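Side-chain contacts in amino acid adenylation domain-containing protein (Bacillus stratosphericus LAMA 585, PDB 6ULY), which probably activates the keto acid 4-methyl-2-oxopentanoate as an acyl adenylate for a nonribosomal depsipeptide synthetase module: residues H116-K119 with H123-I126; V174-T179 with G420-D425. One frame throughout, in Å; residues are numbered along the deposited sequence.

Interaction 1 (H116-K119 with H123-I126). With SO4 (sulfate ion), chain M; SO4 (sulfate ion), chain J.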
ATOM      1  N   HIS A 116       8.232 -12.329   3.359  1.00 43.73           N
ATOM      2  CA  HIS A 116       6.875 -12.083   3.831  1.00 47.18           C
ATOM      3  C   HIS A 116       5.971 -13.268   3.517  1.00 40.26           C
ATOM      4  O   HIS A 116       5.341 -13.841   4.414  1.00 42.05           O
ATOM      5  CB  HIS A 116       6.319 -10.804   3.203  1.00 42.36           C
ATOM      6  CG  HIS A 116       4.870 -10.572   3.500  1.00 44.93           C
ATOM      7  ND1 HIS A 116       4.436  -9.940   4.646  1.00 52.78           N
ATOM      8  CD2 HIS A 116       3.754 -10.905   2.809  1.00 44.27           C
ATOM      9  CE1 HIS A 116       3.117  -9.884   4.643  1.00 49.25           C
ATOM     10  NE2 HIS A 116       2.678 -10.463   3.540  1.00 52.83           N
ATOM     11  N   ALA A 117       5.891 -13.644   2.238  1.00 38.59           N
ATOM     12  CA  ALA A 117       5.056 -14.778   1.852  1.00 38.92           C
ATOM     13  C   ALA A 117       5.506 -16.054   2.548  1.00 40.58           C
ATOM     14  O   ALA A 117       4.678 -16.847   3.011  1.00 39.81           O
ATOM     15  CB  ALA A 117       5.088 -14.961   0.336  1.00 37.32           C
ATOM     16  N   TRP A 118       6.819 -16.277   2.621  1.00 40.23           N
ATOM     17  CA  TRP A 118       7.331 -17.482   3.265  1.00 44.81           C
ATOM     18  C   TRP A 118       6.862 -17.557   4.712  1.00 46.75           C
ATOM     19  O   TRP A 118       6.399 -18.607   5.176  1.00 46.98           O
ATOM     20  CB  TRP A 118       8.855 -17.493   3.170  1.00 39.55           C
ATOM     21  CG  TRP A 118       9.536 -18.568   3.945  1.00 51.83           C
ATOM     22  CD1 TRP A 118       9.677 -19.881   3.586  1.00 48.15           C
ATOM     23  CD2 TRP A 118      10.211 -18.421   5.199  1.00 51.56           C
ATOM     24  NE1 TRP A 118      10.383 -20.561   4.548  1.00 47.97           N
ATOM     25  CE2 TRP A 118      10.725 -19.687   5.548  1.00 52.19           C
ATOM     26  CE3 TRP A 118      10.428 -17.343   6.064  1.00 51.52           C
ATOM     27  CZ2 TRP A 118      11.437 -19.905   6.723  1.00 52.30           C
ATOM     28  CZ3 TRP A 118      11.134 -17.561   7.234  1.00 55.05           C
ATOM     29  CH2 TRP A 118      11.632 -18.832   7.552  1.00 61.77           C
ATOM     30  N   LYS A 119       6.961 -16.441   5.437  1.00 44.42           N
ATOM     31  CA  LYS A 119       6.498 -16.402   6.822  1.00 50.22           C
ATOM     32  C   LYS A 119       4.980 -16.508   6.906  1.00 45.46           C
ATOM     33  O   LYS A 119       4.446 -17.140   7.825  1.00 47.39           O
ATOM     34  CB  LYS A 119       6.984 -15.115   7.493  1.00 52.03           C
ATOM     35  CG  LYS A 119       6.650 -15.009   8.970  1.00 54.49           C
ATOM     36  CD  LYS A 119       7.322 -13.791   9.603  1.00 54.73           C
ATOM     37  CE  LYS A 119       6.971 -13.653  11.083  1.00 70.85           C
ATOM     38  NZ  LYS A 119       7.638 -12.475  11.724  1.00 78.00           N
ATOM     39  N   HIS A 123       6.563 -21.017   7.009  1.00 47.03           N
ATOM     40  CA  HIS A 123       7.847 -21.639   6.720  1.00 52.12           C
ATOM     41  C   HIS A 123       7.680 -22.907   5.892  1.00 51.09           C
ATOM     42  O   HIS A 123       8.049 -23.996   6.347  1.00 51.39           O
ATOM     43  CB  HIS A 123       8.575 -21.968   8.024  1.00 56.26           C
ATOM     44  CG  HIS A 123       8.614 -20.832   8.999  1.00 57.17           C
ATOM     45  ND1 HIS A 123       8.743 -19.517   8.606  1.00 57.59           N
ATOM     46  CD2 HIS A 123       8.540 -20.816  10.351  1.00 63.49           C
ATOM     47  CE1 HIS A 123       8.750 -18.740   9.675  1.00 60.23           C
ATOM     48  NE2 HIS A 123       8.626 -19.503  10.745  1.00 64.51           N
ATOM     49  N   PRO A 124       7.137 -22.812   4.686  1.00 47.42           N
ATOM     50  CA  PRO A 124       7.002 -24.000   3.842  1.00 43.90           C
ATOM     51  C   PRO A 124       8.329 -24.402   3.221  1.00 45.90           C
ATOM     52  O   PRO A 124       9.245 -23.596   3.051  1.00 41.17           O
ATOM     53  CB  PRO A 124       6.008 -23.558   2.763  1.00 42.39           C
ATOM     54  CG  PRO A 124       6.228 -22.082   2.652  1.00 45.28           C
ATOM     55  CD  PRO A 124       6.586 -21.608   4.038  1.00 45.17           C
ATOM     56  N   LEU A 125       8.415 -25.684   2.875  1.00 46.34           N
ATOM     57  CA  LEU A 125       9.567 -26.167   2.133  1.00 37.82           C
ATOM     58  C   LEU A 125       9.725 -25.353   0.858  1.00 40.91           C
ATOM     59  O   LEU A 125       8.758 -25.142   0.120  1.00 43.65           O
ATOM     60  CB  LEU A 125       9.400 -27.651   1.794  1.00 45.52           C
ATOM     61  CG  LEU A 125      10.393 -28.233   0.780  1.00 45.31           C
ATOM     62  CD1 LEU A 125      11.795 -28.271   1.366  1.00 45.78           C
ATOM     63  CD2 LEU A 125       9.957 -29.618   0.330  1.00 50.79           C
ATOM     64  N   ILE A 126      10.940 -24.895   0.603  1.00 43.04           N
ATOM     65  CA  ILE A 126      11.255 -24.217  -0.646  1.00 38.76           C
ATOM     66  C   ILE A 126      11.778 -25.253  -1.629  1.00 47.71           C
ATOM     67  O   ILE A 126      12.702 -26.015  -1.319  1.00 45.37           O
ATOM     68  CB  ILE A 126      12.275 -23.086  -0.429  1.00 40.64           C
ATOM     69  CG1 ILE A 126      11.733 -22.067   0.587  1.00 41.08           C
ATOM     70  CG2 ILE A 126      12.590 -22.411  -1.757  1.00 43.23           C
ATOM     71  CD1 ILE A 126      12.720 -20.975   0.962  1.00 39.44           C
TER
HETATM   72  S   SO4 M 711       7.747  -9.667   7.153  1.00 70.36           S
HETATM   73  O1  SO4 M 711       6.342  -9.771   6.885  1.00 57.27           O
HETATM   74  O2  SO4 M 711       8.043  -8.357   7.656  1.00 78.88           O
HETATM   75  O3  SO4 M 711       8.123 -10.645   8.131  1.00 76.01           O
HETATM   76  O4  SO4 M 711       8.484  -9.890   5.942  1.00 63.50           O
HETATM   77  S   SO4 J 708      10.984 -15.020  11.198  1.00101.39           S
HETATM   78  O1  SO4 J 708      11.332 -15.356  12.557  1.00 91.04           O
HETATM   79  O2  SO4 J 708      10.421 -13.690  11.181  1.00 89.45           O
HETATM   80  O3  SO4 J 708      12.165 -15.040  10.369  1.00 89.74           O
HETATM   81  O4  SO4 J 708      10.027 -15.991  10.698  1.00 73.20           O
HETATM   82  O   HOH W   1      11.401 -23.364   4.572  1.00 48.11           O

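Interaction 2 (V174-T179 with G420-D425)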
ATOM      1  N   VAL A 174      -5.615 -25.257  -5.205  1.00 40.81           N
ATOM      2  CA  VAL A 174      -4.709 -25.897  -6.149  1.00 38.89           C
ATOM      3  C   VAL A 174      -3.344 -25.216  -6.173  1.00 42.96           C
ATOM      4  O   VAL A 174      -2.325 -25.888  -6.333  1.00 39.59           O
ATOM      5  CB  VAL A 174      -5.339 -25.941  -7.559  1.00 37.79           C
ATOM      6  CG1 VAL A 174      -5.496 -24.537  -8.133  1.00 40.15           C
ATOM      7  CG2 VAL A 174      -4.514 -26.837  -8.489  1.00 45.83           C
ATOM      8  N   PHE A 175      -3.295 -23.892  -6.016  1.00 37.99           N
ATOM      9  CA  PHE A 175      -2.017 -23.213  -5.836  1.00 38.56           C
ATOM     10  C   PHE A 175      -2.244 -21.804  -5.306  1.00 44.66           C
ATOM     11  O   PHE A 175      -3.332 -21.236  -5.430  1.00 40.96           O
ATOM     12  CB  PHE A 175      -1.199 -23.161  -7.139  1.00 35.42           C
ATOM     13  CG  PHE A 175      -1.830 -22.347  -8.238  1.00 36.70           C
ATOM     14  CD1 PHE A 175      -1.706 -20.966  -8.265  1.00 41.01           C
ATOM     15  CD2 PHE A 175      -2.518 -22.966  -9.265  1.00 39.51           C
ATOM     16  CE1 PHE A 175      -2.282 -20.221  -9.279  1.00 35.62           C
ATOM     17  CE2 PHE A 175      -3.095 -22.227 -10.281  1.00 36.77           C
ATOM     18  CZ  PHE A 175      -2.973 -20.850 -10.288  1.00 35.76           C
ATOM     19  N   PHE A 176      -1.193 -21.262  -4.698  1.00 39.55           N
ATOM     20  CA  PHE A 176      -1.079 -19.846  -4.402  1.00 39.38           C
ATOM     21  C   PHE A 176      -0.304 -19.148  -5.514  1.00 41.34           C
ATOM     22  O   PHE A 176       0.527 -19.754  -6.192  1.00 37.94           O
ATOM     23  CB  PHE A 176      -0.351 -19.619  -3.075  1.00 39.61           C
ATOM     24  CG  PHE A 176      -1.061 -20.178  -1.881  1.00 39.31           C
ATOM     25  CD1 PHE A 176      -2.176 -19.543  -1.363  1.00 42.18           C
ATOM     26  CD2 PHE A 176      -0.597 -21.323  -1.259  1.00 35.38           C
ATOM     27  CE1 PHE A 176      -2.825 -20.049  -0.255  1.00 44.23           C
ATOM     28  CE2 PHE A 176      -1.240 -21.835  -0.153  1.00 42.26           C
ATOM     29  CZ  PHE A 176      -2.359 -21.194   0.354  1.00 44.76           C
ATOM     30  N   ILE A 177      -0.567 -17.856  -5.686  1.00 42.20           N
ATOM     31  CA  ILE A 177       0.214 -17.039  -6.607  1.00 42.01           C
ATOM     32  C   ILE A 177       0.292 -15.629  -6.042  1.00 46.53           C
ATOM     33  O   ILE A 177      -0.694 -15.094  -5.523  1.00 42.88           O
ATOM     34  CB  ILE A 177      -0.367 -17.053  -8.038  1.00 43.51           C
ATOM     35  CG1 ILE A 177       0.508 -16.209  -8.972  1.00 42.55           C
ATOM     36  CG2 ILE A 177      -1.796 -16.555  -8.057  1.00 37.48           C
ATOM     37  CD1 ILE A 177       0.339 -16.543 -10.451  1.00 39.12           C
ATOM     38  N   LEU A 178       1.476 -15.038  -6.136  1.00 48.83           N
ATOM     39  CA  LEU A 178       1.744 -13.743  -5.537  1.00 44.99           C
ATOM     40  C   LEU A 178       1.494 -12.626  -6.540  1.00 48.72           C
ATOM     41  O   LEU A 178       1.781 -12.767  -7.731  1.00 46.47           O
ATOM     42  CB  LEU A 178       3.182 -13.690  -5.024  1.00 44.65           C
ATOM     43  CG  LEU A 178       3.379 -14.105  -3.563  1.00 54.48           C
ATOM     44  CD1 LEU A 178       2.564 -15.329  -3.175  1.00 48.95           C
ATOM     45  CD2 LEU A 178       4.857 -14.365  -3.306  1.00 49.57           C
ATOM     46  N   THR A 179       0.951 -11.517  -6.045  1.00 49.27           N
ATOM     47  CA  THR A 179       0.615 -10.375  -6.888  1.00 50.76           C
ATOM     48  C   THR A 179       1.860  -9.596  -7.291  1.00 49.60           C
ATOM     49  O   THR A 179       2.830  -9.533  -6.539  1.00 54.62           O
ATOM     50  CB  THR A 179      -0.357  -9.427  -6.173  1.00 50.18           C
ATOM     51  OG1 THR A 179       0.196  -9.040  -4.908  1.00 53.62           O
ATOM     52  CG2 THR A 179      -1.699 -10.105  -5.952  1.00 47.45           C
ATOM     53  N   GLY A 420      -9.554 -16.014  -2.345  1.00 45.35           N
ATOM     54  CA  GLY A 420      -9.221 -14.805  -1.622  1.00 39.55           C
ATOM     55  C   GLY A 420      -7.739 -14.722  -1.322  1.00 45.11           C
ATOM     56  O   GLY A 420      -6.996 -15.685  -1.551  1.00 44.85           O
ATOM     57  N   TYR A 421      -7.297 -13.567  -0.838  1.00 33.93           N
ATOM     58  CA  TYR A 421      -5.924 -13.426  -0.383  1.00 38.41           C
ATOM     59  C   TYR A 421      -5.727 -14.210   0.908  1.00 43.24           C
ATOM     60  O   TYR A 421      -6.551 -14.152   1.824  1.00 40.58           O
ATOM     61  CB  TYR A 421      -5.580 -11.956  -0.158  1.00 36.44           C
ATOM     62  CG  TYR A 421      -5.793 -11.072  -1.363  1.00 38.78           C
ATOM     63  CD1 TYR A 421      -5.072 -11.272  -2.535  1.00 40.08           C
ATOM     64  CD2 TYR A 421      -6.705 -10.023  -1.322  1.00 42.08           C
ATOM     65  CE1 TYR A 421      -5.261 -10.461  -3.634  1.00 38.49           C
ATOM     66  CE2 TYR A 421      -6.899  -9.206  -2.416  1.00 41.51           C
ATOM     67  CZ  TYR A 421      -6.177  -9.430  -3.569  1.00 43.20           C
ATOM     68  OH  TYR A 421      -6.372  -8.614  -4.656  1.00 42.69           O
ATOM     69  N   TYR A 422      -4.619 -14.939   0.977  1.00 39.81           N
ATOM     70  CA  TYR A 422      -4.372 -15.828   2.104  1.00 40.49           C
ATOM     71  C   TYR A 422      -4.116 -15.022   3.372  1.00 38.31           C
ATOM     72  O   TYR A 422      -3.297 -14.096   3.384  1.00 33.98           O
ATOM     73  CB  TYR A 422      -3.182 -16.740   1.790  1.00 41.10           C
ATOM     74  CG  TYR A 422      -2.920 -17.833   2.805  1.00 40.86           C
ATOM     75  CD1 TYR A 422      -3.899 -18.767   3.128  1.00 38.74           C
ATOM     76  CD2 TYR A 422      -1.682 -17.944   3.421  1.00 38.06           C
ATOM     77  CE1 TYR A 422      -3.653 -19.767   4.054  1.00 40.41           C
ATOM     78  CE2 TYR A 422      -1.428 -18.942   4.343  1.00 40.27           C
ATOM     79  CZ  TYR A 422      -2.411 -19.848   4.654  1.00 40.55           C
ATOM     80  OH  TYR A 422      -2.141 -20.833   5.575  1.00 44.42           O
ATOM     81  N   ARG A 423      -4.835 -15.373   4.440  1.00 37.83           N
ATOM     82  CA  ARG A 423      -4.602 -14.800   5.765  1.00 39.42           C
ATOM     83  C   ARG A 423      -4.750 -13.279   5.756  1.00 39.72           C
ATOM     84  O   ARG A 423      -3.978 -12.555   6.390  1.00 40.22           O
ATOM     85  CB  ARG A 423      -3.227 -15.213   6.293  1.00 46.62           C
ATOM     86  CG  ARG A 423      -3.096 -16.719   6.555  1.00 45.25           C
ATOM     87  CD  ARG A 423      -2.714 -16.996   7.997  1.00 49.84           C
ATOM     88  NE  ARG A 423      -1.267 -17.003   8.186  1.00 52.35           N
ATOM     89  CZ  ARG A 423      -0.653 -16.734   9.335  1.00 54.31           C
ATOM     90  NH1 ARG A 423      -1.354 -16.409  10.414  1.00 45.97           N
ATOM     91  NH2 ARG A 423       0.670 -16.779   9.398  1.00 60.00           N
ATOM     92  N   ASN A 424      -5.762 -12.782   5.041  1.00 37.77           N
ATOM     93  CA  ASN A 424      -5.987 -11.338   5.007  1.00 43.58           C
ATOM     94  C   ASN A 424      -7.472 -11.073   4.741  1.00 36.71           C
ATOM     95  O   ASN A 424      -7.882 -10.679   3.648  1.00 39.59           O
ATOM     96  CB  ASN A 424      -5.108 -10.656   3.961  1.00 42.92           C
ATOM     97  CG  ASN A 424      -5.102  -9.156   4.113  1.00 41.09           C
ATOM     98  OD1 ASN A 424      -6.039  -8.580   4.662  1.00 41.04           O
ATOM     99  ND2 ASN A 424      -4.044  -8.512   3.638  1.00 35.72           N
ATOM    100  N   ASP A 425      -8.290 -11.286   5.775  1.00 41.59           N
ATOM    101  CA  ASP A 425      -9.716 -10.994   5.667  1.00 35.46           C
ATOM    102  C   ASP A 425      -9.953  -9.556   5.228  1.00 38.67           C
ATOM    103  O   ASP A 425     -10.854  -9.281   4.428  1.00 43.49           O
ATOM    104  CB  ASP A 425     -10.411 -11.237   7.006  1.00 46.96           C
ATOM    105  CG  ASP A 425     -10.378 -12.687   7.429  1.00 50.46           C
ATOM    106  OD1 ASP A 425      -9.848 -13.520   6.666  1.00 50.10           O
ATOM    107  OD2 ASP A 425     -10.890 -12.989   8.529  1.00 59.46           O
TER

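Interaction 1 (H116-K119 with H123-I126)
Trp118 of helix 109-120 spreads its indole over His123, just past the end of the same helix. From CB the side chain sets out anti to the backbone N (chi1 172°), which swings the ring past the helix end to the following turn. CD1 comes first, 3.6 Å from CD of Pro124, with CD1 of Ile126 a looser neighbour. NE1 donates to a water that in turn reaches Pro124 O, and the pyrrole ring receives a CH-pi contact from His123 CA, 3.8 Å from its centroid. This turn belongs to a beta-alpha-beta crossover: helix 109-120 leads from strand 94-97 to the parallel strand 125-128, passing strand 70-74, which lies between them in the sheet. Further out, His123 ND1 lies over one face of the six-membered ring, displaced from its centre toward the rim and 3.2 Å from CH2. The Trp118 and His123 rings meet obliquely, planes at 36°. Backbone adds one bond, His123 N to Trp118 O at 3.0 Å. Beside the histidine, Lys119 runs fully extended until its NZ donates to O2 of a sulfate at 3.1 Å; O4 of that ion lies at the edge of the His123 ring.

Interaction 2 (V174-T179 with G420-D425)
Phe176 and Thr179, on and just beyond strand 173-178, meet the successive tyrosines Tyr422 and Tyr421, and no hydrogen bond joins the two segments. Phe176 comes first along the strand. Its CG stands anti to the carbonyl carbon (chi1 -63°), and the ring offers its edge to the face of Tyr422 in an edge-to-face pair, centroids 5.0 Å apart and planes at 54°. CE1 makes the closest approach, 3.8 Å from Tyr422 CD1, while CZ sits above the tyrosine plane toward its rim. Tyr422 is clamped from behind as well: CG of Arg423 lies 3.5 Å above the centre of the opposite face, so the phenol ring is held between an aromatic edge and an aliphatic stem. Three residues on, at Thr179, the methyl CG2 brushes Tyr421 CE1 at 4.3 Å. The polar ends of this pair look elsewhere, Thr179 OG1 to Lys187 N and Tyr421 OH to Glu335. Thr179 opens the glycine-rich phosphate-binding loop expected of this adenylate-forming family, and its side chain is about 6 Å from the bound keto acyl adenylate. On the other segment, Tyr421 to Asn424 form a type II turn, after which Asn424 serves as the N-cap of helix 425-431, its OD1 taking Ala427 N. Arg423, in the same turn, makes a salt bridge with Asp425 of the second subunit. In the sheet, strand 188-192 runs between strand 173-178 and the short strand 420-421, antiparallel to both, so Tyr422 reaches past Cys188 of that strand to meet Phe176, while Tyr421 lies against Lys187 just before it; strand 94-97 flanks Phe176 from the other side.

Followed from the N terminus, the chain first closes the short turn of interaction 1, where only three residues separate helix 109-120's contributing end from 123-126. It then runs on through strand 173-178 and some 240 residues more before 420-425 returns to complete interaction 2. The two contacts therefore lie in series, neither nested nor crossed. Both reach the same mixed sheet, one at strand 125-128 and the other at the far edge strand 420-421. They also touch directly: Ala117 CB packs 3.7 Å from Leu178 CD2, joining the helix to the strand that leads into the presumed phosphate-binding loop. Residues of both contacts also meet the second subunit.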